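Local coordinates for putative lipoprotein (Bacteroides fragilis, PDB 3QNK), which probably binds glycans at the outer membrane for uptake, as SusD-family lipoproteins do, although its own ligand is not known, at residues 276-287 with 313-323; 255-263 with 351-361. All coordinates share one frame; numbering follows the deposited sequence.

Contact 1 of 2, residues 276-287 with 313-323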
# COMPACT_ATOMS: atom_id res chain seq x y z
N PRO B 276 0.38 -17.95 22.73
CA PRO B 276 0.93 -19.32 22.68
C PRO B 276 -0.14 -20.36 23.04
O PRO B 276 -0.96 -20.11 23.93
CB PRO B 276 2.06 -19.28 23.72
CG PRO B 276 2.47 -17.86 23.79
CD PRO B 276 1.24 -17.05 23.54
N THR B 277 -0.18 -21.49 22.31
CA THR B 277 -1.19 -22.54 22.51
C THR B 277 -0.78 -23.54 23.57
O THR B 277 0.41 -23.69 23.89
CB THR B 277 -1.36 -23.31 21.21
OG1 THR B 277 -0.04 -23.67 20.78
CG2 THR B 277 -2.06 -22.53 20.13
N GLN B 278 -1.74 -24.31 24.04
CA GLN B 278 -1.42 -25.36 24.98
C GLN B 278 -0.55 -26.41 24.27
O GLN B 278 0.35 -26.97 24.89
CB GLN B 278 -2.71 -25.94 25.56
CG GLN B 278 -2.50 -26.79 26.80
CD GLN B 278 -1.60 -26.11 27.79
OE1 GLN B 278 -1.76 -24.93 28.11
NE2 GLN B 278 -0.57 -26.83 28.22
N GLU B 279 -0.73 -26.58 22.95
CA GLU B 279 0.07 -27.52 22.12
C GLU B 279 1.55 -27.14 22.10
O GLU B 279 2.41 -28.03 22.15
CB GLU B 279 -0.47 -27.58 20.68
CG GLU B 279 -1.72 -28.42 20.59
CD GLU B 279 -3.05 -27.76 20.91
OE1 GLU B 279 -3.06 -26.55 21.21
OE2 GLU B 279 -4.08 -28.49 20.90
N LEU B 280 1.84 -25.83 22.06
CA LEU B 280 3.21 -25.37 22.13
C LEU B 280 3.74 -25.51 23.56
O LEU B 280 4.87 -25.95 23.74
CB LEU B 280 3.37 -23.92 21.65
CG LEU B 280 4.76 -23.30 21.82
CD1 LEU B 280 5.84 -24.06 21.00
CD2 LEU B 280 4.72 -21.85 21.48
N ILE B 281 2.92 -25.15 24.57
CA ILE B 281 3.35 -25.24 25.97
C ILE B 281 3.72 -26.69 26.27
O ILE B 281 4.77 -26.94 26.88
CB ILE B 281 2.26 -24.65 26.92
CG1 ILE B 281 2.48 -23.14 27.14
CG2 ILE B 281 2.28 -25.32 28.29
CD1 ILE B 281 2.37 -22.27 26.02
N ASP B 282 2.92 -27.64 25.76
CA ASP B 282 3.13 -29.09 25.96
C ASP B 282 4.43 -29.58 25.36
O ASP B 282 4.97 -30.59 25.83
CB ASP B 282 1.96 -29.88 25.33
CG ASP B 282 0.66 -29.90 26.16
OD1 ASP B 282 0.70 -29.50 27.36
OD2 ASP B 282 -0.38 -30.34 25.62
N ALA B 283 4.94 -28.89 24.30
CA ALA B 283 6.15 -29.24 23.57
C ALA B 283 7.46 -28.82 24.30
O ALA B 283 8.53 -29.33 23.95
CB ALA B 283 6.10 -28.65 22.19
N PHE B 284 7.38 -27.91 25.30
CA PHE B 284 8.55 -27.53 26.10
C PHE B 284 8.86 -28.64 27.08
O PHE B 284 8.01 -29.05 27.86
CB PHE B 284 8.34 -26.21 26.84
CG PHE B 284 8.41 -24.99 25.97
CD1 PHE B 284 9.64 -24.38 25.69
CD2 PHE B 284 7.26 -24.42 25.46
CE1 PHE B 284 9.70 -23.24 24.89
CE2 PHE B 284 7.32 -23.27 24.67
CZ PHE B 284 8.54 -22.69 24.38
N GLU B 285 10.07 -29.17 26.99
CA GLU B 285 10.53 -30.26 27.83
C GLU B 285 10.86 -29.81 29.23
O GLU B 285 11.10 -28.62 29.46
CB GLU B 285 11.80 -30.86 27.22
CG GLU B 285 11.58 -31.66 25.95
CD GLU B 285 12.90 -32.04 25.30
OE1 GLU B 285 13.65 -32.82 25.93
OE2 GLU B 285 13.21 -31.50 24.21
N MSE B 286 10.99 -30.79 30.14
CA MSE B 286 11.46 -30.56 31.50
C MSE B 286 12.95 -30.21 31.42
O MSE B 286 13.60 -30.54 30.42
CB MSE B 286 11.22 -31.82 32.36
CG MSE B 286 9.77 -32.20 32.44
SE MSE B 286 8.66 -30.77 33.14
CE MSE B 286 9.16 -30.79 34.97
N ALA B 287 13.51 -29.57 32.46
CA ALA B 287 14.92 -29.14 32.47
C ALA B 287 15.89 -30.28 32.22
O ALA B 287 16.98 -30.00 31.73
CB ALA B 287 15.25 -28.46 33.77
N GLU B 313 6.19 -25.42 36.49
CA GLU B 313 7.36 -25.76 37.29
C GLU B 313 8.30 -26.72 36.54
O GLU B 313 7.86 -27.57 35.77
CB GLU B 313 6.88 -26.42 38.61
CG GLU B 313 6.41 -25.46 39.70
CD GLU B 313 5.41 -25.97 40.73
OE1 GLU B 313 5.39 -27.20 40.98
OE2 GLU B 313 4.66 -25.14 41.30
N GLY B 314 9.59 -26.56 36.78
CA GLY B 314 10.67 -27.43 36.32
C GLY B 314 10.99 -27.54 34.85
O GLY B 314 11.70 -28.48 34.44
N ARG B 315 10.52 -26.57 34.05
CA ARG B 315 10.72 -26.55 32.60
C ARG B 315 12.12 -26.12 32.21
O ARG B 315 12.85 -25.55 33.03
CB ARG B 315 9.70 -25.61 31.95
CG ARG B 315 8.24 -26.03 32.06
CD ARG B 315 7.90 -27.40 31.50
NE ARG B 315 6.48 -27.62 31.71
CZ ARG B 315 5.58 -27.68 30.73
NH1 ARG B 315 5.97 -27.68 29.46
NH2 ARG B 315 4.29 -27.79 31.02
N GLU B 316 12.51 -26.40 30.95
CA GLU B 316 13.82 -25.99 30.42
C GLU B 316 13.85 -24.43 30.21
O GLU B 316 12.78 -23.84 30.04
CB GLU B 316 14.13 -26.75 29.13
CG GLU B 316 13.15 -26.47 28.00
CD GLU B 316 13.75 -25.83 26.76
OE1 GLU B 316 14.66 -24.97 26.89
OE2 GLU B 316 13.29 -26.18 25.65
N PRO B 317 15.04 -23.74 30.24
CA PRO B 317 15.05 -22.26 30.18
C PRO B 317 14.22 -21.59 29.07
O PRO B 317 13.67 -20.52 29.33
CB PRO B 317 16.54 -21.95 30.00
CG PRO B 317 17.23 -23.03 30.73
CD PRO B 317 16.41 -24.27 30.47
N ARG B 318 14.12 -22.19 27.86
CA ARG B 318 13.40 -21.57 26.72
C ARG B 318 11.92 -21.43 27.02
O ARG B 318 11.26 -20.57 26.42
CB ARG B 318 13.62 -22.32 25.41
CG ARG B 318 15.06 -22.25 24.90
CD ARG B 318 15.31 -23.12 23.68
NE ARG B 318 15.11 -24.54 23.96
CZ ARG B 318 15.39 -25.52 23.11
NH1 ARG B 318 15.89 -25.25 21.92
NH2 ARG B 318 15.17 -26.77 23.44
N PHE B 319 11.39 -22.23 27.96
CA PHE B 319 9.99 -22.13 28.34
C PHE B 319 9.73 -20.77 28.99
O PHE B 319 8.86 -20.03 28.52
CB PHE B 319 9.57 -23.28 29.26
CG PHE B 319 8.19 -23.09 29.84
CD1 PHE B 319 7.05 -23.38 29.08
CD2 PHE B 319 8.02 -22.58 31.12
CE1 PHE B 319 5.78 -23.19 29.61
CE2 PHE B 319 6.74 -22.39 31.65
CZ PHE B 319 5.63 -22.71 30.90
N TYR B 320 10.49 -20.43 30.05
CA TYR B 320 10.38 -19.17 30.82
C TYR B 320 10.86 -17.98 30.00
O TYR B 320 10.46 -16.86 30.28
CB TYR B 320 11.15 -19.27 32.16
CG TYR B 320 10.70 -20.46 32.99
CD1 TYR B 320 9.47 -20.46 33.65
CD2 TYR B 320 11.44 -21.64 33.00
CE1 TYR B 320 9.03 -21.57 34.36
CE2 TYR B 320 11.00 -22.77 33.71
CZ TYR B 320 9.81 -22.73 34.38
OH TYR B 320 9.39 -23.88 35.01
N ALA B 321 11.66 -18.25 28.97
CA ALA B 321 12.19 -17.25 28.06
C ALA B 321 11.16 -16.84 27.02
O ALA B 321 11.21 -15.71 26.54
CB ALA B 321 13.43 -17.78 27.36
N ASN B 322 10.26 -17.75 26.64
CA ASN B 322 9.26 -17.50 25.61
C ASN B 322 7.83 -17.24 26.10
O ASN B 322 7.06 -16.55 25.39
CB ASN B 322 9.16 -18.73 24.70
CG ASN B 322 10.24 -18.87 23.67
OD1 ASN B 322 9.99 -18.61 22.50
ND2 ASN B 322 11.39 -19.40 24.07
N ILE B 323 7.42 -17.89 27.21
CA ILE B 323 6.03 -17.86 27.64
C ILE B 323 5.77 -17.00 28.86
O ILE B 323 6.41 -17.18 29.90
CB ILE B 323 5.55 -19.34 27.88
CG1 ILE B 323 5.85 -20.30 26.67
CG2 ILE B 323 4.10 -19.44 28.29
CD1 ILE B 323 5.39 -19.84 25.24

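Contact 2 of 2, residues 255-263 with 351-361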
# COMPACT_ATOMS: atom_id res chain seq x y z
N VAL B 255 3.90 -3.26 21.70
CA VAL B 255 2.59 -2.92 22.26
C VAL B 255 1.54 -3.92 21.76
O VAL B 255 0.74 -4.39 22.55
CB VAL B 255 2.22 -1.45 21.95
CG1 VAL B 255 0.81 -1.10 22.40
CG2 VAL B 255 3.23 -0.50 22.58
N CYS B 256 1.61 -4.30 20.48
CA CYS B 256 0.69 -5.25 19.87
C CYS B 256 0.74 -6.62 20.50
O CYS B 256 -0.26 -7.32 20.42
CB CYS B 256 0.97 -5.36 18.38
SG CYS B 256 0.36 -3.97 17.41
N ASN B 257 1.89 -7.04 21.06
CA ASN B 257 2.02 -8.38 21.60
C ASN B 257 2.24 -8.39 23.11
O ASN B 257 2.47 -9.45 23.70
CB ASN B 257 3.11 -9.13 20.86
CG ASN B 257 2.75 -9.32 19.39
OD1 ASN B 257 1.89 -10.13 19.03
ND2 ASN B 257 3.32 -8.50 18.54
N MSE B 258 2.08 -7.21 23.74
CA MSE B 258 2.23 -7.04 25.17
C MSE B 258 0.94 -7.46 25.92
O MSE B 258 -0.17 -7.25 25.40
CB MSE B 258 2.56 -5.58 25.45
CG MSE B 258 3.08 -5.31 26.86
SE MSE B 258 3.33 -3.40 27.18
CE MSE B 258 4.51 -3.11 25.71
N VAL B 259 1.08 -7.98 27.17
CA VAL B 259 -0.07 -8.36 28.03
C VAL B 259 -0.96 -7.14 28.17
O VAL B 259 -0.45 -6.03 28.41
CB VAL B 259 0.35 -8.93 29.41
CG1 VAL B 259 -0.85 -9.50 30.16
CG2 VAL B 259 1.44 -10.00 29.27
N THR B 260 -2.29 -7.31 27.98
CA THR B 260 -3.19 -6.16 28.06
C THR B 260 -3.50 -5.73 29.49
O THR B 260 -3.22 -4.58 29.86
CB THR B 260 -4.46 -6.41 27.27
OG1 THR B 260 -4.06 -6.73 25.95
CG2 THR B 260 -5.36 -5.19 27.22
N TYR B 261 -4.03 -6.63 30.31
CA TYR B 261 -4.49 -6.29 31.66
C TYR B 261 -3.45 -6.53 32.72
O TYR B 261 -3.45 -7.52 33.45
CB TYR B 261 -5.81 -7.00 31.95
CG TYR B 261 -6.84 -6.62 30.92
CD1 TYR B 261 -7.45 -5.37 30.95
CD2 TYR B 261 -7.09 -7.45 29.83
CE1 TYR B 261 -8.36 -4.99 29.97
CE2 TYR B 261 -7.99 -7.07 28.83
CZ TYR B 261 -8.63 -5.84 28.91
OH TYR B 261 -9.53 -5.47 27.95
N ILE B 262 -2.60 -5.52 32.82
CA ILE B 262 -1.44 -5.36 33.69
C ILE B 262 -1.68 -3.98 34.37
O ILE B 262 -0.78 -3.39 34.97
CB ILE B 262 -0.22 -5.52 32.68
CG1 ILE B 262 0.35 -6.92 32.65
CG2 ILE B 262 0.84 -4.44 32.55
CD1 ILE B 262 0.39 -7.73 34.00
N ASN B 263 -2.96 -3.53 34.32
CA ASN B 263 -3.49 -2.25 34.77
C ASN B 263 -3.80 -2.16 36.28
O ASN B 263 -4.48 -1.23 36.70
CB ASN B 263 -4.72 -1.84 33.93
CG ASN B 263 -5.88 -2.81 33.87
OD1 ASN B 263 -5.75 -4.02 34.09
ND2 ASN B 263 -7.04 -2.30 33.52
N LYS B 351 -12.25 -10.61 28.36
CA LYS B 351 -11.98 -9.20 28.19
C LYS B 351 -11.39 -8.96 26.80
O LYS B 351 -10.68 -9.82 26.26
CB LYS B 351 -11.05 -8.66 29.28
CG LYS B 351 -11.53 -8.81 30.71
CD LYS B 351 -10.68 -7.96 31.63
CE LYS B 351 -10.91 -8.27 33.07
NZ LYS B 351 -9.99 -7.48 33.94
N GLY B 352 -11.68 -7.78 26.24
CA GLY B 352 -11.19 -7.36 24.93
C GLY B 352 -9.69 -7.25 24.90
O GLY B 352 -9.10 -6.62 25.78
N ASP B 353 -9.06 -7.91 23.93
CA ASP B 353 -7.61 -7.97 23.72
C ASP B 353 -6.87 -8.73 24.87
O ASP B 353 -5.64 -8.68 24.95
CB ASP B 353 -7.00 -6.58 23.45
CG ASP B 353 -7.72 -5.81 22.37
OD1 ASP B 353 -8.01 -6.41 21.28
OD2 ASP B 353 -7.99 -4.61 22.59
N GLY B 354 -7.61 -9.45 25.71
CA GLY B 354 -7.02 -10.32 26.72
C GLY B 354 -6.63 -11.61 26.02
O GLY B 354 -7.15 -11.94 24.95
N SER B 355 -5.69 -12.36 26.58
CA SER B 355 -5.25 -13.60 25.93
C SER B 355 -6.37 -14.67 25.92
O SER B 355 -7.01 -14.95 26.95
CB SER B 355 -3.98 -14.13 26.59
OG SER B 355 -3.75 -15.48 26.22
N LEU B 356 -6.63 -15.24 24.74
CA LEU B 356 -7.65 -16.26 24.57
C LEU B 356 -7.11 -17.64 24.94
O LEU B 356 -7.90 -18.55 25.25
CB LEU B 356 -8.17 -16.27 23.14
CG LEU B 356 -8.80 -14.95 22.68
CD1 LEU B 356 -8.99 -14.96 21.18
CD2 LEU B 356 -10.10 -14.64 23.44
N THR B 357 -5.76 -17.78 24.97
CA THR B 357 -5.10 -19.06 25.30
C THR B 357 -4.65 -19.18 26.73
O THR B 357 -4.42 -20.30 27.15
CB THR B 357 -3.90 -19.30 24.39
OG1 THR B 357 -2.83 -18.42 24.76
CG2 THR B 357 -4.25 -19.16 22.91
N GLY B 358 -4.49 -18.05 27.43
CA GLY B 358 -3.98 -18.00 28.80
C GLY B 358 -2.49 -17.76 28.84
O GLY B 358 -1.87 -17.87 29.90
N TYR B 359 -1.91 -17.43 27.66
CA TYR B 359 -0.49 -17.17 27.47
C TYR B 359 -0.27 -15.98 26.57
O TYR B 359 -1.14 -15.68 25.74
CB TYR B 359 0.23 -18.39 26.83
CG TYR B 359 0.02 -19.69 27.57
CD1 TYR B 359 0.66 -19.93 28.78
CD2 TYR B 359 -0.90 -20.64 27.11
CE1 TYR B 359 0.41 -21.09 29.52
CE2 TYR B 359 -1.15 -21.81 27.83
CZ TYR B 359 -0.48 -22.03 29.03
OH TYR B 359 -0.70 -23.16 29.78
N ASN B 360 0.91 -15.34 26.70
CA ASN B 360 1.42 -14.25 25.86
C ASN B 360 2.86 -14.56 25.56
O ASN B 360 3.48 -15.32 26.30
CB ASN B 360 1.28 -12.88 26.52
CG ASN B 360 -0.12 -12.38 26.63
OD1 ASN B 360 -0.78 -12.59 27.63
ND2 ASN B 360 -0.60 -11.69 25.61
N VAL B 361 3.40 -13.96 24.49
CA VAL B 361 4.81 -14.16 24.13
C VAL B 361 5.75 -13.29 25.08
O VAL B 361 5.33 -12.23 25.58
CB VAL B 361 5.03 -13.83 22.63
CG1 VAL B 361 4.85 -12.33 22.36
CG2 VAL B 361 6.41 -14.27 22.16
O HOH W 1 3.42 -10.54 26.12

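Contact 1 of 2, residues 276-287 with 313-323
Phe284 and Phe319 form a T-shaped pair: the edge of Phe319 points at the face of Phe284, with centroids 5.5 Å apart and planes at 76°. Over that same face of Phe284 lies the backbone of Phe319, whose CA stands 3.9 Å from the ring centroid in a CH-pi contact, while Glu316 OE2 lies near the ring plane at the edge. The Phe319 ring is itself sandwiched, with Arg315 CG over one face and Ile323 CB over the other. Its CG lies anti to the backbone N (chi1 171°), which turns the ring edge to Phe284 and brings CE1 to Ile281 CG1. Ile323 CD1 fills in beyond, 3.7 Å from Pro276 CB.

Arg315 shows how one cation can serve two backbone carbonyls. Its chain bends at chi2, and NH1 donates to Ile281 O (2.9 Å), reaching it from the face opposite to Phe284 N; a weak bond from NH1 to Phe284 O accompanies it. The backbones then meet in a single bridge: Glu316 N to Glu285 O, 3.0 Å, and Ala287 N to Gly314 O, 2.9 Å.

Glu316 caps helix 317-322 and holds Arg318 side-on; Arg318 also pairs with Glu442 and Glu446. Ile445 of helix 432-446 packs on Phe284, Glu316 and Arg318, strand 469-475 meets helix 278-283, and helix 221-225 covers Arg318, Tyr320 and Ala321.

Contact 2 of 2, residues 255-263 with 351-361
A type II beta turn, Lys351 to Gly354, supplies the carbonyls by which the loop after helix 253-257 is anchored, a worked case of side-chain hydroxyls bonding to turn carbonyls. Tyr261, itself the centre of an inverse gamma turn, sends its hydroxyl to the turn: OH donates to Gly352 O, which lies near the ring plane at the edge. Lys351 runs across one face of the same ring. Its CD sits 3.8 Å from the ring centroid, only 5° off the normal, and CB reaches Tyr261 CE2 at 3.5 Å. The chain is extended beyond CG, which carries NZ on past the ring centre to an off-centre cation-pi position, 4.8 Å from the centroid. NZ also bonds to Met346 O. Thr260 CG2 takes the opposite face of the Tyr261 ring, near its rim.

The hydroxyl of Thr260 makes the second anchor. With OG1 anti to the carbonyl carbon (chi1 -56°), it donates to Asp353 O over 2.7 Å, approaching from above the carbonyl plane. Farther along, Val259 CG2 lies against Asn360 OD1 at 3.8 Å; that oxygen accepts from Arg343. Asn257 CB meets Val361 CG1 at 3.9 Å, and beside them a water donates to both Asn257 O (2.8 Å) and Val361 O (2.6 Å), bridging the backbones of Asn257 and strand 360-361.

Ser355 braces the bend that follows the turn: its OG accepts from Gly358 N in an ST motif and donates to Tyr359 O. Two successive turn carbonyls, Gly352 O and Asp353 O, are thus each taken by a hydroxyl, so that the loop is held through polar side-chain to main-chain bonds, while the lysine's aliphatic chain covers the tyrosine ring and its ammonium adds at most an off-centre cation-pi contribution.

In the fold
Contact 1 is nested within the loop that contact 2 closes: the order along the chain is 255-263, 276-287, 313-323, 351-361, all within the range of the SusD family. Their centres lie about 18 Å apart, yet the two touch directly. Pro276 O probably accepts a hydrogen bond from Thr357 OG1, Gln278 OE1 is probably bonded to Tyr359 OH, and Ile323 CG2 packs on Tyr359 CD1. Strand 323-324, entered from helix 317-322, pairs antiparallel with strand 360-361, so a small two-stranded sheet connects the contacts. Helices 253-257 and 278-283 follow each other in sequence. Contacts 1 and 2 thus lie side by side in one loop-rich part of the chain.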